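Local coordinates for protein membrane-anchored mycosin mycp1 (PDB 4HVL) that is a subtilisin-like serine endopeptidase, a mycosin that forms an essential, membrane-anchored component of the ESX-1 type VII secretion system of mycobacteria, at residues 43-48 with 261-266; 62-67 with 321-326; 81-86 with 93-98; 183-186 with 190-193. All coordinates share one frame; numbering follows the deposited sequence.

Contact 1. Residues 43-48 with 261-266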
loop_
_atom_site.group_PDB
_atom_site.type_symbol
_atom_site.label_atom_id
_atom_site.label_comp_id
_atom_site.label_asym_id
_atom_site.label_seq_id
_atom_site.Cartn_x
_atom_site.Cartn_y
_atom_site.Cartn_z
ATOM N N ARG A 43 -4.711 23.303 -2.972
ATOM C CA ARG A 43 -4.932 21.922 -2.588
ATOM C C ARG A 43 -4.459 21.001 -3.704
ATOM O O ARG A 43 -4.671 21.318 -4.852
ATOM C CB ARG A 43 -6.412 21.707 -2.295
ATOM C CG ARG A 43 -6.851 22.392 -1.013
ATOM C CD ARG A 43 -8.341 22.215 -0.756
ATOM N NE ARG A 43 -8.794 23.111 0.312
ATOM C CZ ARG A 43 -10.057 23.484 0.520
ATOM N NH1 ARG A 43 -11.046 23.038 -0.252
ATOM N NH2 ARG A 43 -10.335 24.313 1.521
ATOM N N PRO A 44 -3.778 19.877 -3.373
ATOM C CA PRO A 44 -3.419 18.906 -4.424
ATOM C C PRO A 44 -4.669 18.369 -5.128
ATOM O O PRO A 44 -5.758 18.357 -4.528
ATOM C CB PRO A 44 -2.713 17.785 -3.663
ATOM C CG PRO A 44 -2.418 18.322 -2.307
ATOM C CD PRO A 44 -3.376 19.423 -2.029
ATOM N N TRP A 45 -4.538 17.957 -6.390
ATOM C CA TRP A 45 -5.728 17.548 -7.156
ATOM C C TRP A 45 -6.441 16.380 -6.453
ATOM O O TRP A 45 -7.662 16.296 -6.473
ATOM C CB TRP A 45 -5.372 17.173 -8.606
ATOM C CG TRP A 45 -4.704 15.839 -8.774
ATOM C CD1 TRP A 45 -3.368 15.597 -8.812
ATOM C CD2 TRP A 45 -5.350 14.560 -8.945
ATOM N NE1 TRP A 45 -3.137 14.258 -8.991
ATOM C CE2 TRP A 45 -4.333 13.597 -9.082
ATOM C CE3 TRP A 45 -6.689 14.142 -9.004
ATOM C CZ2 TRP A 45 -4.602 12.239 -9.279
ATOM C CZ3 TRP A 45 -6.953 12.782 -9.176
ATOM C CH2 TRP A 45 -5.912 11.851 -9.318
ATOM N N ALA A 46 -5.669 15.517 -5.802
ATOM C CA ALA A 46 -6.228 14.351 -5.137
ATOM C C ALA A 46 -7.092 14.705 -3.933
ATOM O O ALA A 46 -8.109 14.050 -3.680
ATOM C CB ALA A 46 -5.119 13.393 -4.726
ATOM N N SER A 47 -6.692 15.736 -3.203
ATOM C CA SER A 47 -7.459 16.241 -2.074
ATOM C C SER A 47 -8.795 16.838 -2.539
ATOM O O SER A 47 -9.835 16.584 -1.941
ATOM C CB SER A 47 -6.653 17.301 -1.317
ATOM O OG SER A 47 -5.416 16.740 -0.873
ATOM N N ASP A 48 -8.754 17.624 -3.607
ATOM C CA ASP A 48 -9.978 18.166 -4.186
ATOM C C ASP A 48 -10.885 17.061 -4.736
ATOM O O ASP A 48 -12.077 17.053 -4.480
ATOM C CB ASP A 48 -9.647 19.185 -5.280
ATOM C CG ASP A 48 -9.416 20.587 -4.725
ATOM O OD1 ASP A 48 -9.623 20.809 -3.509
ATOM O OD2 ASP A 48 -9.028 21.470 -5.511
ATOM N N ILE A 261 -5.662 5.578 -10.232
ATOM C CA ILE A 261 -6.188 6.445 -11.270
ATOM C C ILE A 261 -5.395 7.735 -11.326
ATOM O O ILE A 261 -4.737 8.115 -10.342
ATOM C CB ILE A 261 -7.688 6.795 -11.080
ATOM C CG1 ILE A 261 -7.939 7.449 -9.718
ATOM C CG2 ILE A 261 -8.554 5.561 -11.274
ATOM C CD1 ILE A 261 -8.908 8.592 -9.789
ATOM N N GLY A 262 -5.487 8.403 -12.471
ATOM C CA GLY A 262 -4.876 9.702 -12.699
ATOM C C GLY A 262 -5.850 10.866 -12.538
ATOM O O GLY A 262 -7.037 10.642 -12.264
ATOM N N PRO A 263 -5.356 12.117 -12.721
ATOM C CA PRO A 263 -6.171 13.316 -12.492
ATOM C C PRO A 263 -7.368 13.449 -13.425
ATOM O O PRO A 263 -8.305 14.155 -13.085
ATOM C CB PRO A 263 -5.198 14.500 -12.686
ATOM C CG PRO A 263 -3.881 13.922 -13.040
ATOM C CD PRO A 263 -4.025 12.444 -13.257
ATOM N N THR A 264 -7.347 12.765 -14.573
ATOM C CA THR A 264 -8.514 12.738 -15.461
ATOM C C THR A 264 -9.500 11.610 -15.141
ATOM O O THR A 264 -10.487 11.455 -15.847
ATOM C CB THR A 264 -8.107 12.615 -16.939
ATOM O OG1 THR A 264 -7.628 11.296 -17.196
ATOM C CG2 THR A 264 -7.034 13.650 -17.292
ATOM N N GLY A 265 -9.239 10.834 -14.090
ATOM C CA GLY A 265 -10.130 9.748 -13.662
ATOM C C GLY A 265 -9.925 8.412 -14.362
ATOM O O GLY A 265 -10.654 7.460 -14.095
ATOM N N GLN A 266 -8.947 8.319 -15.257
ATOM C CA GLN A 266 -8.681 7.043 -15.945
ATOM C C GLN A 266 -7.756 6.133 -15.126
ATOM O O GLN A 266 -6.965 6.615 -14.317
ATOM C CB GLN A 266 -8.051 7.269 -17.322
ATOM C CG GLN A 266 -8.892 8.113 -18.260
ATOM C CD GLN A 266 -10.281 7.540 -18.461
ATOM O OE1 GLN A 266 -10.445 6.337 -18.670
ATOM N NE2 GLN A 266 -11.295 8.403 -18.404
#
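A type I beta turn, Gly262 to Gly265, leaves the C-terminal end of a strand of the parallel subtilisin sheet and meets the indole of Trp45, the first residue of a short helix that Pro44 precedes as N-cap. The contact is a CH-pi interaction on the backbone side of a proline: Pro263 CA stands 3.4 Å from the centroid of the Trp45 six-membered ring and only 10° off its normal, so its hydrogen-bearing carbon lies over the face. Pro263 CB continues the same layer, 3.7 Å from Trp45 CD2. The far end of the ring reaches the peptide that precedes Pro263, with Trp45 CH2 3.4 Å from Gly262 C, and Ile261 O lies near the ring plane at the edge. With chi1 at 75° the indole swings out from the helix start toward the turn. The turn itself is closed by Gly265 N bonding to Gly262 O at 2.9 Å. Trp45 NE1 donates to Glu284 O, which helps to hold the ring's orientation from a third segment. Helix 45-50 thereby rests on the edge of the sheet: Trp45 and Ala46 touch Pro282 of strand 277-282, while Ile261 pairs through its backbone with Ala281 and Ala283.

Contact 2. Residues 62-67 with 321-326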
loop_
_atom_site.group_PDB
_atom_site.type_symbol
_atom_site.label_atom_id
_atom_site.label_comp_id
_atom_site.label_asym_id
_atom_site.label_seq_id
_atom_site.Cartn_x
_atom_site.Cartn_y
_atom_site.Cartn_z
ATOM N N ALA A 62 -8.823 10.345 14.639
ATOM C CA ALA A 62 -8.430 10.427 16.045
ATOM C C ALA A 62 -8.700 9.100 16.734
ATOM O O ALA A 62 -9.751 8.509 16.513
ATOM C CB ALA A 62 -9.188 11.539 16.771
ATOM N N GLY A 63 -7.768 8.665 17.584
ATOM C CA GLY A 63 -7.842 7.363 18.253
ATOM C C GLY A 63 -7.360 6.154 17.437
ATOM O O GLY A 63 -7.223 5.082 17.976
ATOM N N ILE A 64 -7.093 6.312 16.146
ATOM C CA ILE A 64 -6.768 5.174 15.266
ATOM C C ILE A 64 -5.275 5.177 15.011
ATOM O O ILE A 64 -4.665 6.253 14.919
ATOM C CB ILE A 64 -7.528 5.274 13.929
ATOM C CG1 ILE A 64 -9.042 5.440 14.170
ATOM C CG2 ILE A 64 -7.247 4.080 12.999
ATOM C CD1 ILE A 64 -9.709 4.300 14.927
ATOM N N THR A 65 -4.695 3.979 14.919
ATOM C CA THR A 65 -3.272 3.776 14.636
ATOM C C THR A 65 -3.157 3.007 13.306
ATOM O O THR A 65 -3.742 1.938 13.156
ATOM C CB THR A 65 -2.601 2.973 15.779
ATOM O OG1 THR A 65 -2.681 3.726 17.007
ATOM C CG2 THR A 65 -1.125 2.642 15.480
ATOM N N VAL A 66 -2.434 3.583 12.342
ATOM C CA VAL A 66 -2.197 2.954 11.066
ATOM C C VAL A 66 -0.742 2.505 11.003
ATOM O O VAL A 66 0.178 3.318 11.223
ATOM C CB VAL A 66 -2.475 3.911 9.880
ATOM C CG1 VAL A 66 -2.337 3.161 8.564
ATOM C CG2 VAL A 66 -3.860 4.554 9.993
ATOM N N ALA A 67 -0.536 1.220 10.704
ATOM C CA ALA A 67 0.791 0.702 10.432
ATOM C C ALA A 67 1.073 0.789 8.934
ATOM O O ALA A 67 0.208 0.430 8.099
ATOM C CB ALA A 67 0.925 -0.732 10.891
ATOM N N LEU A 321 -8.836 6.526 4.521
ATOM C CA LEU A 321 -10.286 6.415 4.569
ATOM C C LEU A 321 -10.740 5.361 5.557
ATOM O O LEU A 321 -11.677 5.586 6.298
ATOM C CB LEU A 321 -10.863 6.075 3.199
ATOM C CG LEU A 321 -12.390 5.950 3.208
ATOM C CD1 LEU A 321 -13.050 7.134 3.910
ATOM C CD2 LEU A 321 -12.841 5.876 1.755
ATOM N N ALA A 322 -10.053 4.224 5.593
ATOM C CA ALA A 322 -10.395 3.183 6.541
ATOM C C ALA A 322 -10.296 3.726 7.956
ATOM O O ALA A 322 -11.179 3.487 8.790
ATOM C CB ALA A 322 -9.497 1.965 6.352
ATOM N N ALA A 323 -9.234 4.486 8.210
ATOM C CA ALA A 323 -9.025 5.127 9.503
ATOM C C ALA A 323 -10.156 6.099 9.862
ATOM O O ALA A 323 -10.614 6.162 11.002
ATOM C CB ALA A 323 -7.685 5.851 9.508
ATOM N N LEU A 324 -10.581 6.895 8.897
ATOM C CA LEU A 324 -11.698 7.803 9.111
ATOM C C LEU A 324 -12.974 7.011 9.475
ATOM O O LEU A 324 -13.705 7.380 10.400
ATOM C CB LEU A 324 -11.951 8.626 7.838
ATOM C CG LEU A 324 -10.871 9.601 7.368
ATOM C CD1 LEU A 324 -11.395 10.462 6.229
ATOM C CD2 LEU A 324 -10.428 10.477 8.521
ATOM N N ILE A 325 -13.225 5.931 8.727
ATOM C CA ILE A 325 -14.384 5.070 8.926
ATOM C C ILE A 325 -14.387 4.443 10.319
ATOM O O ILE A 325 -15.414 4.501 11.027
ATOM C CB ILE A 325 -14.496 3.999 7.814
ATOM C CG1 ILE A 325 -14.947 4.653 6.492
ATOM C CG2 ILE A 325 -15.503 2.928 8.192
ATOM C CD1 ILE A 325 -14.676 3.838 5.236
ATOM N N ARG A 326 -13.243 3.911 10.740
ATOM C CA ARG A 326 -13.156 3.205 12.010
ATOM C C ARG A 326 -13.319 4.178 13.181
ATOM O O ARG A 326 -13.910 3.806 14.213
ATOM C CB ARG A 326 -11.864 2.398 12.122
ATOM C CG ARG A 326 -11.708 1.339 11.042
ATOM C CD ARG A 326 -10.872 0.157 11.532
ATOM N NE ARG A 326 -11.685 -0.762 12.323
ATOM C CZ ARG A 326 -11.273 -1.957 12.747
ATOM N NH1 ARG A 326 -10.027 -2.375 12.484
ATOM N NH2 ARG A 326 -12.108 -2.741 13.445
#
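Ile64, Ala323 and Arg326 carry most of this interface, which packs the entry to strand 65-70 of the parallel subtilisin sheet against helix 311-328. The helix begins at 311, next to Ser312, the predicted nucleophile of the charge relay system, whereas the strand ends at its predicted Asp70; the contact joins the two elements at the ends remote from those residues. Ile64 straddles one turn of the helix with its two branches. Its CG2, anti to the backbone N, meets the methyl of Ala323, with Ile64 CG2 and Ala323 CB 3.9 Å apart. The other branch starts beside the backbone N (chi1 -53°) and passes Ala323 O, at 3.6 Å from Ile64 CG1, before its end reaches Arg326. Only the base of the arginine takes part: the two side chains cross at about a right angle, and the Arg326 chain bends at chi3 (81°) and carries its guanidinium away to the carbonyls of Asn208, Gln175 and Leu332. The small Ala323 side chain lets strand and helix come close, Ile64 and Ala323 having their CA atoms 6.2 Å apart. Two residues further along the chain, Val66 CG2 approaches the same methyl, 4.1 Å from Ala323 CB.

Contact 3. Residues 81-86 with 93-98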
loop_
_atom_site.group_PDB
_atom_site.type_symbol
_atom_site.label_atom_id
_atom_site.label_comp_id
_atom_site.label_asym_id
_atom_site.label_seq_id
_atom_site.Cartn_x
_atom_site.Cartn_y
_atom_site.Cartn_z
ATOM N N ALA A 81 5.689 9.798 12.870
ATOM C CA ALA A 81 5.705 8.348 12.899
ATOM C C ALA A 81 6.432 7.771 14.106
ATOM O O ALA A 81 7.324 8.397 14.655
ATOM C CB ALA A 81 6.333 7.811 11.619
ATOM N N GLU A 82 6.041 6.552 14.479
ATOM C CA GLU A 82 6.628 5.828 15.599
ATOM C C GLU A 82 7.274 4.540 15.077
ATOM O O GLU A 82 6.846 4.012 14.039
ATOM C CB GLU A 82 5.564 5.553 16.653
ATOM C CG GLU A 82 5.047 6.824 17.320
ATOM C CD GLU A 82 3.789 6.592 18.156
ATOM O OE1 GLU A 82 3.894 5.913 19.190
ATOM O OE2 GLU A 82 2.690 7.076 17.785
ATOM N N PRO A 83 8.338 4.068 15.760
ATOM C CA PRO A 83 9.042 2.880 15.307
ATOM C C PRO A 83 8.122 1.647 15.223
ATOM O O PRO A 83 7.428 1.318 16.185
ATOM C CB PRO A 83 10.150 2.660 16.368
ATOM C CG PRO A 83 10.064 3.810 17.346
ATOM C CD PRO A 83 8.969 4.736 16.923
ATOM N N GLY A 84 8.089 0.999 14.073
ATOM C CA GLY A 84 7.341 -0.251 13.920
ATOM C C GLY A 84 8.224 -1.437 13.580
ATOM O O GLY A 84 7.732 -2.543 13.423
ATOM N N GLY A 85 9.527 -1.210 13.462
ATOM C CA GLY A 85 10.461 -2.270 13.098
ATOM C C GLY A 85 11.038 -2.178 11.690
ATOM O O GLY A 85 10.489 -1.504 10.793
ATOM N N ASP A 86 12.164 -2.867 11.521
ATOM C CA ASP A 86 12.935 -2.876 10.283
ATOM C C ASP A 86 13.128 -4.310 9.824
ATOM O O ASP A 86 13.603 -5.157 10.590
ATOM C CB ASP A 86 14.282 -2.222 10.552
ATOM C CG ASP A 86 14.913 -1.618 9.320
ATOM O OD1 ASP A 86 14.768 -2.153 8.207
ATOM O OD2 ASP A 86 15.621 -0.607 9.473
ATOM N N ASN A 93 14.898 0.310 13.136
ATOM C CA ASN A 93 13.617 0.381 13.858
ATOM C C ASN A 93 12.436 0.926 13.026
ATOM O O ASN A 93 11.360 1.108 13.563
ATOM C CB ASN A 93 13.768 1.191 15.154
ATOM C CG ASN A 93 14.004 2.675 14.901
ATOM O OD1 ASN A 93 13.994 3.145 13.769
ATOM N ND2 ASN A 93 14.231 3.421 15.970
ATOM N N GLY A 94 12.653 1.183 11.737
ATOM C CA GLY A 94 11.595 1.653 10.835
ATOM C C GLY A 94 11.523 3.162 10.679
ATOM O O GLY A 94 10.732 3.673 9.884
ATOM N N MET A 95 12.380 3.865 11.412
ATOM C CA MET A 95 12.397 5.327 11.433
ATOM C C MET A 95 13.521 5.930 10.602
ATOM O O MET A 95 13.952 7.053 10.868
ATOM C CB MET A 95 12.500 5.837 12.876
ATOM C CG MET A 95 11.294 5.525 13.749
ATOM S SD MET A 95 9.717 6.075 13.073
ATOM C CE MET A 95 9.977 7.840 12.896
ATOM N N SER A 96 13.939 5.204 9.574
ATOM C CA SER A 96 14.888 5.693 8.590
ATOM C C SER A 96 14.374 5.374 7.188
ATOM O O SER A 96 14.236 4.198 6.816
ATOM C CB SER A 96 16.247 5.016 8.802
ATOM O OG SER A 96 17.206 5.566 7.910
ATOM N N ASP A 97 14.072 6.415 6.422
ATOM C CA ASP A 97 13.632 6.280 5.041
ATOM C C ASP A 97 14.831 6.644 4.170
ATOM O O ASP A 97 15.263 7.777 4.192
ATOM C CB ASP A 97 12.469 7.232 4.736
ATOM C CG ASP A 97 11.926 7.057 3.351
ATOM O OD1 ASP A 97 12.385 6.103 2.642
ATOM O OD2 ASP A 97 10.996 7.830 2.999
ATOM N N CYS A 98 15.334 5.674 3.410
ATOM C CA CYS A 98 16.456 5.890 2.511
ATOM C C CYS A 98 15.970 6.040 1.052
ATOM O O CYS A 98 16.768 6.285 0.166
ATOM C CB CYS A 98 17.448 4.715 2.653
ATOM S SG CYS A 98 19.157 5.022 2.166
HETATM O O HOH W 1 15.782 2.154 11.160
#
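Asn93 O accepts the backbone N-H of Gly85 at 3.0 Å from Gly85 N, and this bond closes the loop that turns back on strand 82-86, an outermost strand of the parallel subtilisin sheet. It is bent: the N-H...O angle is 152°, and Gly85 N lies 65° out of the carbonyl plane, well above it. Beside this bond Gly94 CA rests 3.3 Å from Gly85 O, an approach made possible by the lack of a side chain on Gly94. An Asx turn shapes the returning chain, since Asn93 OD1 accepts from Met95 N two residues on, at 2.9 Å. On the other flank a water takes the N-H of Asn93, 2.8 Å from Asn93 N, and donates to Asp86 OD2. That carboxylate has further partners: Arg132 forms a salt bridge with OD2, and Val88 N and Asp89 N bond to OD1, so both oxygens have partners, and its negative charge is probably stabilised. At the end of segment 93-98 the loop is tied down by the disulfide of Cys98 with Cys29, three residues before His101 of the predicted charge relay. The apolar part falls to Met95, whose chain bends at chi2 (-54°) and again at chi3, which folds it along residues 81-83. Its CG packs on Pro83 CD, its sulfur passes the peptide joining Glu82 to Pro83, with Met95 SD 3.6 Å from Pro83 N, and its terminal methyl, Met95 CE, ends 3.9 Å from Ala81 CB.

Contact 4. Residues 183-186 with 190-193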
loop_
_atom_site.group_PDB
_atom_site.type_symbol
_atom_site.label_atom_id
_atom_site.label_comp_id
_atom_site.label_asym_id
_atom_site.label_seq_id
_atom_site.Cartn_x
_atom_site.Cartn_y
_atom_site.Cartn_z
ATOM N N ALA A 183 4.615 -7.709 -4.502
ATOM C CA ALA A 183 5.627 -8.618 -5.067
ATOM C C ALA A 183 5.033 -9.425 -6.199
ATOM O O ALA A 183 3.952 -9.976 -6.055
ATOM C CB ALA A 183 6.134 -9.557 -4.001
ATOM N N CYS A 184 5.770 -9.536 -7.298
ATOM C CA CYS A 184 5.282 -10.177 -8.522
ATOM C C CYS A 184 6.071 -11.425 -8.889
ATOM O O CYS A 184 7.298 -11.458 -8.781
ATOM C CB CYS A 184 5.374 -9.207 -9.705
ATOM S SG CYS A 184 4.375 -7.713 -9.505
ATOM N N TYR A 185 5.359 -12.449 -9.329
ATOM C CA TYR A 185 6.012 -13.622 -9.885
ATOM C C TYR A 185 5.090 -14.322 -10.884
ATOM O O TYR A 185 3.881 -14.077 -10.894
ATOM C CB TYR A 185 6.475 -14.567 -8.771
ATOM C CG TYR A 185 5.420 -15.070 -7.807
ATOM C CD1 TYR A 185 5.083 -14.340 -6.663
ATOM C CD2 TYR A 185 4.800 -16.309 -7.994
ATOM C CE1 TYR A 185 4.156 -14.801 -5.765
ATOM C CE2 TYR A 185 3.871 -16.785 -7.078
ATOM C CZ TYR A 185 3.554 -16.026 -5.960
ATOM O OH TYR A 185 2.603 -16.472 -5.044
ATOM N N LYS A 186 5.673 -15.173 -11.717
ATOM C CA LYS A 186 4.914 -15.879 -12.739
ATOM C C LYS A 186 4.115 -17.019 -12.122
ATOM O O LYS A 186 4.604 -17.747 -11.254
ATOM C CB LYS A 186 5.840 -16.397 -13.836
ATOM C CG LYS A 186 6.694 -15.281 -14.427
ATOM C CD LYS A 186 7.306 -15.618 -15.767
ATOM C CE LYS A 186 8.271 -16.797 -15.721
ATOM N NZ LYS A 186 8.247 -17.507 -17.026
ATOM N N PRO A 190 5.521 -20.895 -8.961
ATOM C CA PRO A 190 4.909 -20.476 -7.705
ATOM C C PRO A 190 5.880 -20.477 -6.520
ATOM O O PRO A 190 6.632 -21.413 -6.351
ATOM C CB PRO A 190 3.797 -21.519 -7.495
ATOM C CG PRO A 190 4.269 -22.735 -8.224
ATOM C CD PRO A 190 4.982 -22.197 -9.425
ATOM N N ILE A 191 5.857 -19.416 -5.724
ATOM C CA ILE A 191 6.632 -19.337 -4.485
ATOM C C ILE A 191 5.755 -19.901 -3.369
ATOM O O ILE A 191 4.542 -19.677 -3.380
ATOM C CB ILE A 191 6.978 -17.848 -4.192
ATOM C CG1 ILE A 191 8.102 -17.366 -5.124
ATOM C CG2 ILE A 191 7.363 -17.634 -2.741
ATOM C CD1 ILE A 191 8.202 -15.855 -5.243
ATOM N N ASP A 192 6.331 -20.609 -2.393
ATOM C CA ASP A 192 5.534 -21.033 -1.246
ATOM C C ASP A 192 5.424 -19.818 -0.301
ATOM O O ASP A 192 6.368 -19.459 0.345
ATOM C CB ASP A 192 6.124 -22.286 -0.541
ATOM C CG ASP A 192 5.418 -22.610 0.802
ATOM O OD1 ASP A 192 4.368 -21.977 1.117
ATOM O OD2 ASP A 192 5.926 -23.475 1.575
ATOM N N GLU A 193 4.267 -19.170 -0.274
ATOM C CA GLU A 193 4.064 -17.965 0.528
ATOM C C GLU A 193 2.845 -18.134 1.441
ATOM O O GLU A 193 2.133 -17.167 1.752
ATOM C CB GLU A 193 3.893 -16.756 -0.380
ATOM C CG GLU A 193 2.746 -16.865 -1.401
ATOM C CD GLU A 193 2.192 -15.499 -1.792
ATOM O OE1 GLU A 193 1.773 -14.746 -0.899
ATOM O OE2 GLU A 193 2.207 -15.142 -2.965
HETATM O O HOH W 2 2.350 -19.185 -4.841
#
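Tyr185 and Glu193 both hold their CG between the backbone N and the carbonyl carbon, chi1 57° in each, and from these positions the phenol and the carboxylate converge. The hydroxyl donates to Glu193 in a very short bond, Tyr185 OH to OE2 2.5 Å, with OE2 in the plane of the ring at its edge and the carboxylate plane turned 56° from it. A water joins the same hydroxyl to the loop backbone, donating to Tyr185 OH at 2.7 Å and to Ile191 O. The phenolic oxygen thus gives one bond and accepts another, which probably restrains the hydroxyl's rotation. One ring face receives a methyl: Ile191 CD1 stands 4.1 Å from the ring centroid, 25° off the normal, a CH-pi contact displaced toward the rim, where it comes 3.7 Å from Tyr185 CD1. Ile191 N also approaches the ring, 3.6 Å from Tyr185 CE2. The second oxygen of the carboxylate, Glu193 OE1, bonds to Ser247 and Tyr251. Glu193 is the N-cap residue of helix 194-206, so the contact ties the start of that helix to strand 183-186, itself antiparallel to strand 244-247 and linked through Cys184 to Cys222. Helix 154-171 packs against the contact, with Leu159 against Tyr185 and Ala156 against Ile191.

Three of the four contacts engage the seven-stranded parallel sheet. Contact 3 involves its outermost strand 82-86, contact 2 the interior strand 65-70, and contact 1 the end of strand 256-261, next to the other outermost strand. Contact 4 belongs to the small antiparallel pair 183-186 and 244-247. Contacts 2 and 3 lie closest, with centres 19 Å apart and nearest atoms about 6 Å apart; contacts 1 and 4, centres 32 Å apart, fall on opposite sides of the chain's centre. Along the chain contacts 1 and 2 cross, and both enclose contacts 3 and 4, which follow in series. Long closures thus bring N-terminal segments to late ones, while short closures shape loops within the protease fold.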